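Local coordinates for protein leucine--tRNA ligase (Agrobacterium radiobacter, PDB 5AH5) that probably catalyses the ATP-dependent attachment of leucine to tRNA(Leu), as a class I aminoacyl-tRNA synthetase, and has a zinc site, at residues 120-134 with 491-504. Residues are numbered along the deposited sequence; the frame is centred on the assembly and turned at random.
With LSS (5'-O-(L-leucylsulfamoyl)adenosine), chain I.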
ATOM      1  N   ALA B 120       1.863 -10.319 -20.459  1.00 26.40           N
ATOM      2  CA  ALA B 120       2.036 -11.784 -20.413  1.00 28.67           C
ATOM      3  C   ALA B 120       1.921 -12.247 -19.024  1.00 28.44           C
ATOM      4  O   ALA B 120       1.732 -13.431 -18.805  1.00 27.05           O
ATOM      5  CB  ALA B 120       3.400 -12.225 -20.950  1.00 31.21           C
ATOM      6  N   ASN B 121       2.098 -11.335 -18.077  1.00 24.98           N
ATOM      7  CA  ASN B 121       2.008 -11.637 -16.680  1.00 24.49           C
ATOM      8  C   ASN B 121       0.637 -11.283 -16.080  1.00 21.34           C
ATOM      9  O   ASN B 121       0.476 -11.396 -14.909  1.00 22.40           O
ATOM     10  CB  ASN B 121       3.173 -10.922 -15.917  1.00 25.98           C
ATOM     11  CG  ASN B 121       4.525 -11.476 -16.333  1.00 26.88           C
ATOM     12  OD1 ASN B 121       5.067 -11.020 -17.291  1.00 26.02           O
ATOM     13  ND2 ASN B 121       4.977 -12.564 -15.692  1.00 26.26           N
ATOM     14  N   GLU B 122      -0.316 -10.870 -16.888  1.00 21.42           N
ATOM     15  CA  GLU B 122      -1.639 -10.562 -16.378  1.00 26.86           C
ATOM     16  C   GLU B 122      -2.315 -11.741 -15.680  1.00 28.82           C
ATOM     17  O   GLU B 122      -2.090 -12.893 -16.029  1.00 27.89           O
ATOM     18  CB  GLU B 122      -2.500 -10.089 -17.556  1.00 27.38           C
ATOM     19  CG  GLU B 122      -3.958  -9.676 -17.282  1.00 27.44           C
ATOM     20  CD  GLU B 122      -4.675  -9.302 -18.561  1.00 27.29           C
ATOM     21  OE1 GLU B 122      -4.113  -9.452 -19.672  1.00 27.78           O
ATOM     22  OE2 GLU B 122      -5.811  -8.766 -18.508  1.00 33.47           O
ATOM     23  N   LEU B 123      -3.102 -11.444 -14.656  1.00 29.59           N
ATOM     24  CA  LEU B 123      -3.940 -12.426 -14.002  1.00 24.98           C
ATOM     25  C   LEU B 123      -5.257 -11.811 -13.581  1.00 29.38           C
ATOM     26  O   LEU B 123      -5.457 -10.585 -13.603  1.00 25.49           O
ATOM     27  CB  LEU B 123      -3.268 -13.046 -12.777  1.00 26.44           C
ATOM     28  CG  LEU B 123      -2.775 -12.081 -11.696  1.00 26.02           C
ATOM     29  CD1 LEU B 123      -3.927 -11.630 -10.758  1.00 25.51           C
ATOM     30  CD2 LEU B 123      -1.685 -12.673 -10.824  1.00 27.06           C
ATOM     31  N   ALA B 124      -6.188 -12.685 -13.233  1.00 29.27           N
ATOM     32  CA  ALA B 124      -7.476 -12.243 -12.714  1.00 26.19           C
ATOM     33  C   ALA B 124      -7.817 -13.200 -11.592  1.00 25.18           C
ATOM     34  O   ALA B 124      -7.759 -14.403 -11.801  1.00 24.51           O
ATOM     35  CB  ALA B 124      -8.472 -12.303 -13.823  1.00 30.43           C
ATOM     36  N   THR B 125      -8.183 -12.695 -10.422  1.00 20.66           N
ATOM     37  CA  THR B 125      -8.355 -13.585  -9.312  1.00 22.21           C
ATOM     38  C   THR B 125      -9.604 -14.548  -9.494  1.00 21.83           C
ATOM     39  O   THR B 125      -9.722 -15.488  -8.776  1.00 21.96           O
ATOM     40  CB  THR B 125      -8.449 -12.833  -8.019  1.00 20.47           C
ATOM     41  OG1 THR B 125      -9.590 -12.004  -8.050  1.00 22.83           O
ATOM     42  CG2 THR B 125      -7.125 -11.856  -7.814  1.00 23.20           C
ATOM     43  N   CYS B 126     -10.455 -14.274 -10.445  1.00 20.47           N
ATOM     44  CA  CYS B 126     -11.658 -15.082 -10.670  1.00 24.95           C
ATOM     45  C   CYS B 126     -11.388 -16.175 -11.692  1.00 26.48           C
ATOM     46  O   CYS B 126     -12.253 -16.998 -11.911  1.00 23.06           O
ATOM     47  CB  CYS B 126     -12.829 -14.212 -11.107  1.00 20.15           C
ATOM     48  SG  CYS B 126     -12.617 -13.297 -12.628  1.00 30.44           S
ATOM     49  N   SER B 127     -10.215 -16.205 -12.322  1.00 23.30           N
ATOM     50  CA  SER B 127     -10.006 -17.204 -13.346  1.00 25.56           C
ATOM     51  C   SER B 127      -9.769 -18.583 -12.712  1.00 23.70           C
ATOM     52  O   SER B 127      -9.206 -18.707 -11.557  1.00 22.37           O
ATOM     53  CB  SER B 127      -8.879 -16.773 -14.292  1.00 28.98           C
ATOM     54  OG  SER B 127      -7.677 -16.980 -13.584  1.00 28.95           O
ATOM     55  N   PRO B 128     -10.219 -19.666 -13.428  1.00 22.99           N
ATOM     56  CA  PRO B 128      -9.982 -20.980 -12.870  1.00 21.46           C
ATOM     57  C   PRO B 128      -8.559 -21.230 -12.547  1.00 21.10           C
ATOM     58  O   PRO B 128      -8.252 -21.899 -11.524  1.00 21.86           O
ATOM     59  CB  PRO B 128     -10.471 -21.922 -13.982  1.00 23.34           C
ATOM     60  CG  PRO B 128     -11.590 -21.133 -14.639  1.00 23.59           C
ATOM     61  CD  PRO B 128     -11.008 -19.744 -14.666  1.00 22.92           C
ATOM     62  N   THR B 129      -7.652 -20.731 -13.366  1.00 23.98           N
ATOM     63  CA  THR B 129      -6.223 -20.955 -13.001  1.00 27.50           C
ATOM     64  C   THR B 129      -5.810 -20.363 -11.637  1.00 26.15           C
ATOM     65  O   THR B 129      -5.160 -21.016 -10.801  1.00 26.87           O
ATOM     66  CB  THR B 129      -5.280 -20.552 -14.157  1.00 28.32           C
ATOM     67  OG1 THR B 129      -3.997 -21.087 -13.851  1.00 30.88           O
ATOM     68  CG2 THR B 129      -5.257 -19.024 -14.351  1.00 30.82           C
ATOM     69  N   TYR B 130      -6.289 -19.156 -11.342  1.00 27.33           N
ATOM     70  CA  TYR B 130      -6.048 -18.544 -10.022  1.00 22.20           C
ATOM     71  C   TYR B 130      -6.755 -19.257  -8.919  1.00 21.42           C
ATOM     72  O   TYR B 130      -6.174 -19.552  -7.840  1.00 22.45           O
ATOM     73  CB  TYR B 130      -6.441 -17.069 -10.062  1.00 23.56           C
ATOM     74  CG  TYR B 130      -5.773 -16.269  -8.981  1.00 23.71           C
ATOM     75  CD1 TYR B 130      -6.316 -16.197  -7.715  1.00 24.98           C
ATOM     76  CD2 TYR B 130      -4.601 -15.556  -9.245  1.00 25.14           C
ATOM     77  CE1 TYR B 130      -5.723 -15.427  -6.725  1.00 28.36           C
ATOM     78  CE2 TYR B 130      -3.959 -14.803  -8.245  1.00 27.57           C
ATOM     79  CZ  TYR B 130      -4.514 -14.730  -7.004  1.00 26.83           C
ATOM     80  OH  TYR B 130      -3.904 -13.983  -6.033  1.00 28.62           O
ATOM     81  N   VAL B 131      -8.008 -19.654  -9.175  1.00 22.62           N
ATOM     82  CA  VAL B 131      -8.742 -20.435  -8.164  1.00 20.50           C
ATOM     83  C   VAL B 131      -8.037 -21.729  -7.794  1.00 21.04           C
ATOM     84  O   VAL B 131      -7.929 -22.093  -6.608  1.00 22.46           O
ATOM     85  CB  VAL B 131     -10.183 -20.738  -8.725  1.00 21.80           C
ATOM     86  CG1 VAL B 131     -10.925 -21.716  -7.866  1.00 20.16           C
ATOM     87  CG2 VAL B 131     -10.974 -19.471  -8.827  1.00 24.24           C
ATOM     88  N   LEU B 132      -7.550 -22.442  -8.803  1.00 23.23           N
ATOM     89  CA  LEU B 132      -6.756 -23.708  -8.582  1.00 24.38           C
ATOM     90  C   LEU B 132      -5.575 -23.440  -7.629  1.00 25.25           C
ATOM     91  O   LEU B 132      -5.413 -24.027  -6.504  1.00 27.59           O
ATOM     92  CB  LEU B 132      -6.252 -24.249  -9.980  1.00 24.76           C
ATOM     93  CG  LEU B 132      -5.227 -25.416  -9.938  1.00 27.93           C
ATOM     94  CD1 LEU B 132      -5.721 -26.601  -9.104  1.00 31.94           C
ATOM     95  CD2 LEU B 132      -4.898 -25.886 -11.347  1.00 30.72           C
ATOM     96  N   ALA B 133      -4.798 -22.431  -8.000  1.00 26.66           N
ATOM     97  CA  ALA B 133      -3.691 -22.024  -7.121  1.00 25.17           C
ATOM     98  C   ALA B 133      -4.101 -21.684  -5.719  1.00 23.46           C
ATOM     99  O   ALA B 133      -3.509 -22.176  -4.743  1.00 23.82           O
ATOM    100  CB  ALA B 133      -2.940 -20.879  -7.757  1.00 28.68           C
ATOM    101  N   GLN B 134      -5.172 -20.917  -5.553  1.00 23.56           N
ATOM    102  CA  GLN B 134      -5.531 -20.511  -4.205  1.00 23.50           C
ATOM    103  C   GLN B 134      -6.081 -21.642  -3.395  1.00 22.59           C
ATOM    104  O   GLN B 134      -5.868 -21.713  -2.183  1.00 25.47           O
ATOM    105  CB  GLN B 134      -6.553 -19.373  -4.288  1.00 27.19           C
ATOM    106  CG  GLN B 134      -6.841 -18.694  -2.961  1.00 29.91           C
ATOM    107  CD  GLN B 134      -7.320 -17.252  -3.163  1.00 31.03           C
ATOM    108  OE1 GLN B 134      -6.546 -16.395  -3.591  1.00 33.26           O
ATOM    109  NE2 GLN B 134      -8.593 -16.996  -2.905  1.00 27.99           N
ATOM    110  N   VAL B 491      -8.253 -12.594   0.723  1.00 26.73           N
ATOM    111  CA  VAL B 491      -7.435 -13.806   0.554  1.00 27.37           C
ATOM    112  C   VAL B 491      -6.801 -13.720  -0.807  1.00 25.37           C
ATOM    113  O   VAL B 491      -5.617 -13.865  -0.888  1.00 31.92           O
ATOM    114  CB  VAL B 491      -8.224 -15.168   0.731  1.00 28.18           C
ATOM    115  CG1 VAL B 491      -7.292 -16.380   0.565  1.00 31.34           C
ATOM    116  CG2 VAL B 491      -8.809 -15.229   2.132  1.00 31.12           C
ATOM    117  N   ASP B 492      -7.566 -13.421  -1.864  1.00 24.71           N
ATOM    118  CA  ASP B 492      -7.016 -13.361  -3.200  1.00 26.83           C
ATOM    119  C   ASP B 492      -5.801 -12.375  -3.237  1.00 29.39           C
ATOM    120  O   ASP B 492      -4.735 -12.663  -3.769  1.00 29.70           O
ATOM    121  CB  ASP B 492      -8.013 -12.832  -4.205  1.00 30.48           C
ATOM    122  CG  ASP B 492      -9.393 -13.606  -4.240  1.00 37.08           C
ATOM    123  OD1 ASP B 492      -9.728 -14.444  -3.370  1.00 33.33           O
ATOM    124  OD2 ASP B 492     -10.149 -13.262  -5.151  1.00 37.49           O
ATOM    125  N   SER B 493      -6.028 -11.194  -2.707  1.00 25.32           N
ATOM    126  CA  SER B 493      -5.102 -10.123  -2.838  1.00 27.97           C
ATOM    127  C   SER B 493      -3.976 -10.209  -1.815  1.00 29.85           C
ATOM    128  O   SER B 493      -3.127  -9.377  -1.850  1.00 31.12           O
ATOM    129  CB  SER B 493      -5.871  -8.781  -2.770  1.00 27.87           C
ATOM    130  OG  SER B 493      -6.575  -8.607  -1.562  1.00 26.15           O
ATOM    131  N   SER B 494      -3.969 -11.207  -0.905  1.00 29.49           N
ATOM    132  CA  SER B 494      -2.922 -11.329   0.040  1.00 29.37           C
ATOM    133  C   SER B 494      -1.602 -11.901  -0.513  1.00 30.32           C
ATOM    134  O   SER B 494      -0.586 -11.810   0.171  1.00 31.04           O
ATOM    135  CB  SER B 494      -3.365 -12.150   1.250  1.00 30.45           C
ATOM    136  OG  SER B 494      -3.518 -13.525   0.915  1.00 35.43           O
ATOM    137  N   TRP B 495      -1.635 -12.507  -1.695  1.00 28.35           N
ATOM    138  CA  TRP B 495      -0.497 -13.181  -2.297  1.00 26.25           C
ATOM    139  C   TRP B 495      -0.414 -12.995  -3.821  1.00 24.48           C
ATOM    140  O   TRP B 495       0.466 -13.540  -4.459  1.00 23.31           O
ATOM    141  CB  TRP B 495      -0.561 -14.645  -1.948  1.00 28.76           C
ATOM    142  CG  TRP B 495      -1.612 -15.417  -2.744  1.00 26.71           C
ATOM    143  CD1 TRP B 495      -2.938 -15.424  -2.504  1.00 30.27           C
ATOM    144  CD2 TRP B 495      -1.421 -16.227  -3.916  1.00 26.52           C
ATOM    145  NE1 TRP B 495      -3.607 -16.201  -3.436  1.00 26.71           N
ATOM    146  CE2 TRP B 495      -2.695 -16.699  -4.315  1.00 28.02           C
ATOM    147  CE3 TRP B 495      -0.309 -16.638  -4.640  1.00 25.29           C
ATOM    148  CZ2 TRP B 495      -2.866 -17.511  -5.410  1.00 26.75           C
ATOM    149  CZ3 TRP B 495      -0.465 -17.416  -5.706  1.00 24.64           C
ATOM    150  CH2 TRP B 495      -1.751 -17.890  -6.088  1.00 27.51           C
ATOM    151  N   TYR B 496      -1.281 -12.190  -4.424  1.00 22.70           N
ATOM    152  CA  TYR B 496      -1.291 -12.079  -5.906  1.00 23.32           C
ATOM    153  C   TYR B 496       0.011 -11.648  -6.553  1.00 24.24           C
ATOM    154  O   TYR B 496       0.278 -11.956  -7.739  1.00 21.34           O
ATOM    155  CB  TYR B 496      -2.386 -11.099  -6.352  1.00 23.10           C
ATOM    156  CG  TYR B 496      -2.110  -9.582  -6.174  1.00 23.76           C
ATOM    157  CD1 TYR B 496      -2.147  -8.984  -4.938  1.00 22.88           C
ATOM    158  CD2 TYR B 496      -1.856  -8.778  -7.266  1.00 22.77           C
ATOM    159  CE1 TYR B 496      -1.929  -7.612  -4.781  1.00 24.53           C
ATOM    160  CE2 TYR B 496      -1.635  -7.393  -7.136  1.00 24.55           C
ATOM    161  CZ  TYR B 496      -1.649  -6.825  -5.902  1.00 25.56           C
ATOM    162  OH  TYR B 496      -1.430  -5.474  -5.754  1.00 25.59           O
ATOM    163  N   PHE B 497       0.735 -10.807  -5.815  1.00 24.59           N
ATOM    164  CA  PHE B 497       2.016 -10.289  -6.242  1.00 25.23           C
ATOM    165  C   PHE B 497       3.059 -11.428  -6.398  1.00 25.39           C
ATOM    166  O   PHE B 497       4.049 -11.273  -7.147  1.00 31.50           O
ATOM    167  CB  PHE B 497       2.531  -9.169  -5.269  1.00 23.33           C
ATOM    168  CG  PHE B 497       2.423  -9.555  -3.815  1.00 24.66           C
ATOM    169  CD1 PHE B 497       3.418 -10.237  -3.197  1.00 23.29           C
ATOM    170  CD2 PHE B 497       1.283  -9.310  -3.103  1.00 26.66           C
ATOM    171  CE1 PHE B 497       3.287 -10.631  -1.896  1.00 22.93           C
ATOM    172  CE2 PHE B 497       1.136  -9.717  -1.789  1.00 23.20           C
ATOM    173  CZ  PHE B 497       2.137 -10.399  -1.193  1.00 23.24           C
ATOM    174  N   LEU B 498       2.903 -12.505  -5.624  1.00 27.42           N
ATOM    175  CA  LEU B 498       3.675 -13.734  -5.844  1.00 27.41           C
ATOM    176  C   LEU B 498       3.237 -14.618  -7.015  1.00 29.03           C
ATOM    177  O   LEU B 498       3.942 -15.610  -7.328  1.00 28.07           O
ATOM    178  CB  LEU B 498       3.727 -14.580  -4.555  1.00 26.26           C
ATOM    179  CG  LEU B 498       4.101 -13.847  -3.308  1.00 26.22           C
ATOM    180  CD1 LEU B 498       3.902 -14.731  -2.087  1.00 28.89           C
ATOM    181  CD2 LEU B 498       5.511 -13.287  -3.456  1.00 28.32           C
ATOM    182  N   ARG B 499       2.110 -14.284  -7.664  1.00 28.29           N
ATOM    183  CA  ARG B 499       1.584 -15.075  -8.746  1.00 25.75           C
ATOM    184  C   ARG B 499       1.901 -14.498 -10.076  1.00 25.47           C
ATOM    185  O   ARG B 499       2.059 -15.243 -11.083  1.00 22.37           O
ATOM    186  CB  ARG B 499       0.046 -15.225  -8.580  1.00 28.11           C
ATOM    187  CG  ARG B 499      -0.677 -15.912  -9.721  1.00 27.19           C
ATOM    188  CD  ARG B 499      -0.390 -17.408  -9.697  1.00 27.88           C
ATOM    189  NE  ARG B 499      -1.196 -18.148 -10.677  1.00 30.53           N
ATOM    190  CZ  ARG B 499      -1.084 -19.469 -10.911  1.00 29.68           C
ATOM    191  NH1 ARG B 499      -0.205 -20.200 -10.232  1.00 27.88           N
ATOM    192  NH2 ARG B 499      -1.847 -20.027 -11.831  1.00 27.58           N
ATOM    193  N   TYR B 500       1.986 -13.170 -10.140  1.00 26.20           N
ATOM    194  CA  TYR B 500       2.299 -12.494 -11.404  1.00 23.50           C
ATOM    195  C   TYR B 500       3.534 -13.086 -12.124  1.00 21.74           C
ATOM    196  O   TYR B 500       3.608 -13.083 -13.374  1.00 20.46           O
ATOM    197  CB  TYR B 500       2.599 -11.033 -11.102  1.00 26.70           C
ATOM    198  CG  TYR B 500       1.470 -10.049 -10.937  1.00 26.09           C
ATOM    199  CD1 TYR B 500       0.460  -9.946 -11.902  1.00 29.44           C
ATOM    200  CD2 TYR B 500       1.527  -9.057  -9.926  1.00 25.07           C
ATOM    201  CE1 TYR B 500      -0.546  -8.998 -11.779  1.00 28.07           C
ATOM    202  CE2 TYR B 500       0.540  -8.096  -9.819  1.00 25.74           C
ATOM    203  CZ  TYR B 500      -0.483  -8.057 -10.761  1.00 26.09           C
ATOM    204  OH  TYR B 500      -1.490  -7.113 -10.721  1.00 26.66           O
ATOM    205  N   PRO B 501       4.538 -13.571 -11.373  1.00 22.94           N
ATOM    206  CA  PRO B 501       5.703 -14.056 -12.155  1.00 27.79           C
ATOM    207  C   PRO B 501       5.445 -15.279 -13.030  1.00 32.86           C
ATOM    208  O   PRO B 501       6.116 -15.384 -14.054  1.00 31.49           O
ATOM    209  CB  PRO B 501       6.724 -14.405 -11.087  1.00 28.41           C
ATOM    210  CG  PRO B 501       6.450 -13.409 -10.030  1.00 27.64           C
ATOM    211  CD  PRO B 501       4.911 -13.444  -9.958  1.00 27.68           C
ATOM    212  N   SER B 502       4.475 -16.164 -12.676  1.00 31.75           N
ATOM    213  CA  SER B 502       4.001 -17.185 -13.636  1.00 31.99           C
ATOM    214  C   SER B 502       2.530 -17.469 -13.385  1.00 26.70           C
ATOM    215  O   SER B 502       2.194 -18.279 -12.524  1.00 22.32           O
ATOM    216  CB  SER B 502       4.822 -18.504 -13.634  1.00 32.59           C
ATOM    217  OG  SER B 502       4.938 -18.870 -12.339  1.00 41.08           O
ATOM    218  N   PRO B 503       1.675 -16.733 -14.087  1.00 24.36           N
ATOM    219  CA  PRO B 503       0.317 -16.656 -13.682  1.00 27.63           C
ATOM    220  C   PRO B 503      -0.569 -17.794 -14.233  1.00 28.98           C
ATOM    221  O   PRO B 503      -1.744 -17.880 -13.850  1.00 32.27           O
ATOM    222  CB  PRO B 503      -0.103 -15.353 -14.244  1.00 26.47           C
ATOM    223  CG  PRO B 503       0.623 -15.250 -15.536  1.00 25.90           C
ATOM    224  CD  PRO B 503       1.964 -15.836 -15.211  1.00 24.10           C
ATOM    225  N   SER B 504      -0.012 -18.670 -15.049  1.00 29.47           N
ATOM    226  CA  SER B 504      -0.754 -19.825 -15.519  1.00 30.94           C
ATOM    227  C   SER B 504      -0.207 -21.141 -15.067  1.00 33.68           C
ATOM    228  O   SER B 504      -0.673 -22.157 -15.529  1.00 36.81           O
ATOM    229  CB  SER B 504      -0.957 -19.732 -17.011  1.00 28.86           C
ATOM    230  OG  SER B 504       0.175 -20.133 -17.656  1.00 36.76           O
TER
HETATM  231  C1  LSS I1818      -8.308  -1.781  -4.433  1.00 26.69           C
HETATM  232  N1  LSS I1818      -7.233   8.845  -5.758  1.00 26.41           N
HETATM  233  O1  LSS I1818      -8.239  -0.977  -3.530  1.00 28.41           O
HETATM  234  S1  LSS I1818      -9.286  -0.127  -5.977  1.00 26.30           S
HETATM  235  C2  LSS I1818      -6.076   8.200  -5.629  1.00 29.83           C
HETATM  236  N2  LSS I1818      -8.794  -1.494  -5.626  1.00 25.39           N
HETATM  237  O2  LSS I1818      -5.834   3.751  -3.499  1.00 28.72           O
HETATM  238  N3  LSS I1818      -5.976   6.853  -5.676  1.00 30.16           N
HETATM  239  O3  LSS I1818      -4.067   1.961  -4.629  1.00 27.32           O
HETATM  240  C4  LSS I1818      -7.105   6.130  -5.870  1.00 29.75           C
HETATM  241  N4  LSS I1818      -8.306  -4.144  -5.244  1.00 23.97           N
HETATM  242  O4  LSS I1818      -6.267   2.881  -6.908  1.00 25.84           O
HETATM  243  C5  LSS I1818      -8.350   6.745  -5.923  1.00 30.17           C
HETATM  244  O5  LSS I1818      -8.045   0.874  -5.890  1.00 29.97           O
HETATM  245  C6  LSS I1818      -8.408   8.126  -5.841  1.00 31.26           C
HETATM  246  N6  LSS I1818      -9.617   8.735  -5.954  1.00 27.78           N
HETATM  247  C7  LSS I1818      -5.768  -4.634  -3.509  1.00 20.27           C
HETATM  248  N7  LSS I1818      -9.286   5.772  -6.064  1.00 32.34           N
HETATM  249  C8  LSS I1818      -8.649   4.570  -6.044  1.00 30.58           C
HETATM  250  C9  LSS I1818      -6.361  -3.282  -3.914  1.00 22.91           C
HETATM  251  N9  LSS I1818      -7.314   4.807  -5.955  1.00 30.27           N
HETATM  252  CA  LSS I1818      -7.875  -3.196  -4.183  1.00 26.07           C
HETATM  253  C10 LSS I1818      -6.260  -4.989  -2.097  1.00 24.17           C
HETATM  254  C11 LSS I1818      -4.206  -4.542  -3.649  1.00 20.24           C
HETATM  255  O1A LSS I1818     -10.311   0.519  -5.146  1.00 25.13           O
HETATM  256  C21 LSS I1818      -6.245   3.833  -5.857  1.00 25.88           C
HETATM  257  C22 LSS I1818      -6.321   3.039  -4.600  1.00 26.36           C
HETATM  258  C23 LSS I1818      -5.481   1.803  -4.928  1.00 27.04           C
HETATM  259  C24 LSS I1818      -5.756   1.660  -6.411  1.00 25.13           C
HETATM  260  C25 LSS I1818      -6.895   0.684  -6.709  1.00 27.58           C
HETATM  261  O2A LSS I1818      -9.676  -0.027  -7.367  1.00 20.07           O
HETATM  262  O   HOH W   1     -10.541 -10.660  -5.608  1.00 30.01           O
HETATM  263  O   HOH W   2      -3.115 -22.911 -11.299  1.00 26.33           O
HETATM  264  O   HOH W   3      -2.955 -23.605 -13.948  1.00 30.73           O
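Tyr130, from the first turn of helix 128-143, plugs a hollow made by Asp492, Trp495, Tyr496 and Arg499, in the class I synthetase catalytic domain, beside the leucyl end of the bound adenylate analogue. With CG anti to the backbone N (chi1 -159°), the phenol reaches the floor of that hollow, where OH donates to Asp492 O at 2.7 Å. Trp495 CZ2 lies over one face of the Tyr130 ring, toward its rim, 3.6 Å from Tyr130 CZ, the two rings inclined by 31°; the other face lies against Thr125 CA of its own segment. The methyl of Ala133 meets the indole edge and also rests over the rim of one face of the Arg499 guanidinium, whose NH1 is hydrogen-bonded to Pro508 O and Ser505 O.

Gln134 bridges two partners: its NE2 donates almost straight (176°) to Asp492 OD1, from above the carboxylate plane, while its OE1, close to the indole plane, accepts from Trp495 NE1 at 2.9 Å, which probably limits rotation of the indole.

Farther along, Leu123 CD2 fits between the Arg499 aliphatic chain and the Tyr500 ring, 3.6 Å from Arg499 CG, and Pro503 packs against Glu122 O. The same residues 491-504 carry Ser493 and Tyr496 to the ligand; Tyr496 OH, hydrogen-bonded to Tyr523 OH, meets the leucyl methyl LSS C11 in van der Waals contact at 3.6 Å. At the far end, Asn121 ND2 donates to Tyr500 O at 2.7 Å, the oxygen lying nearly in the amide plane.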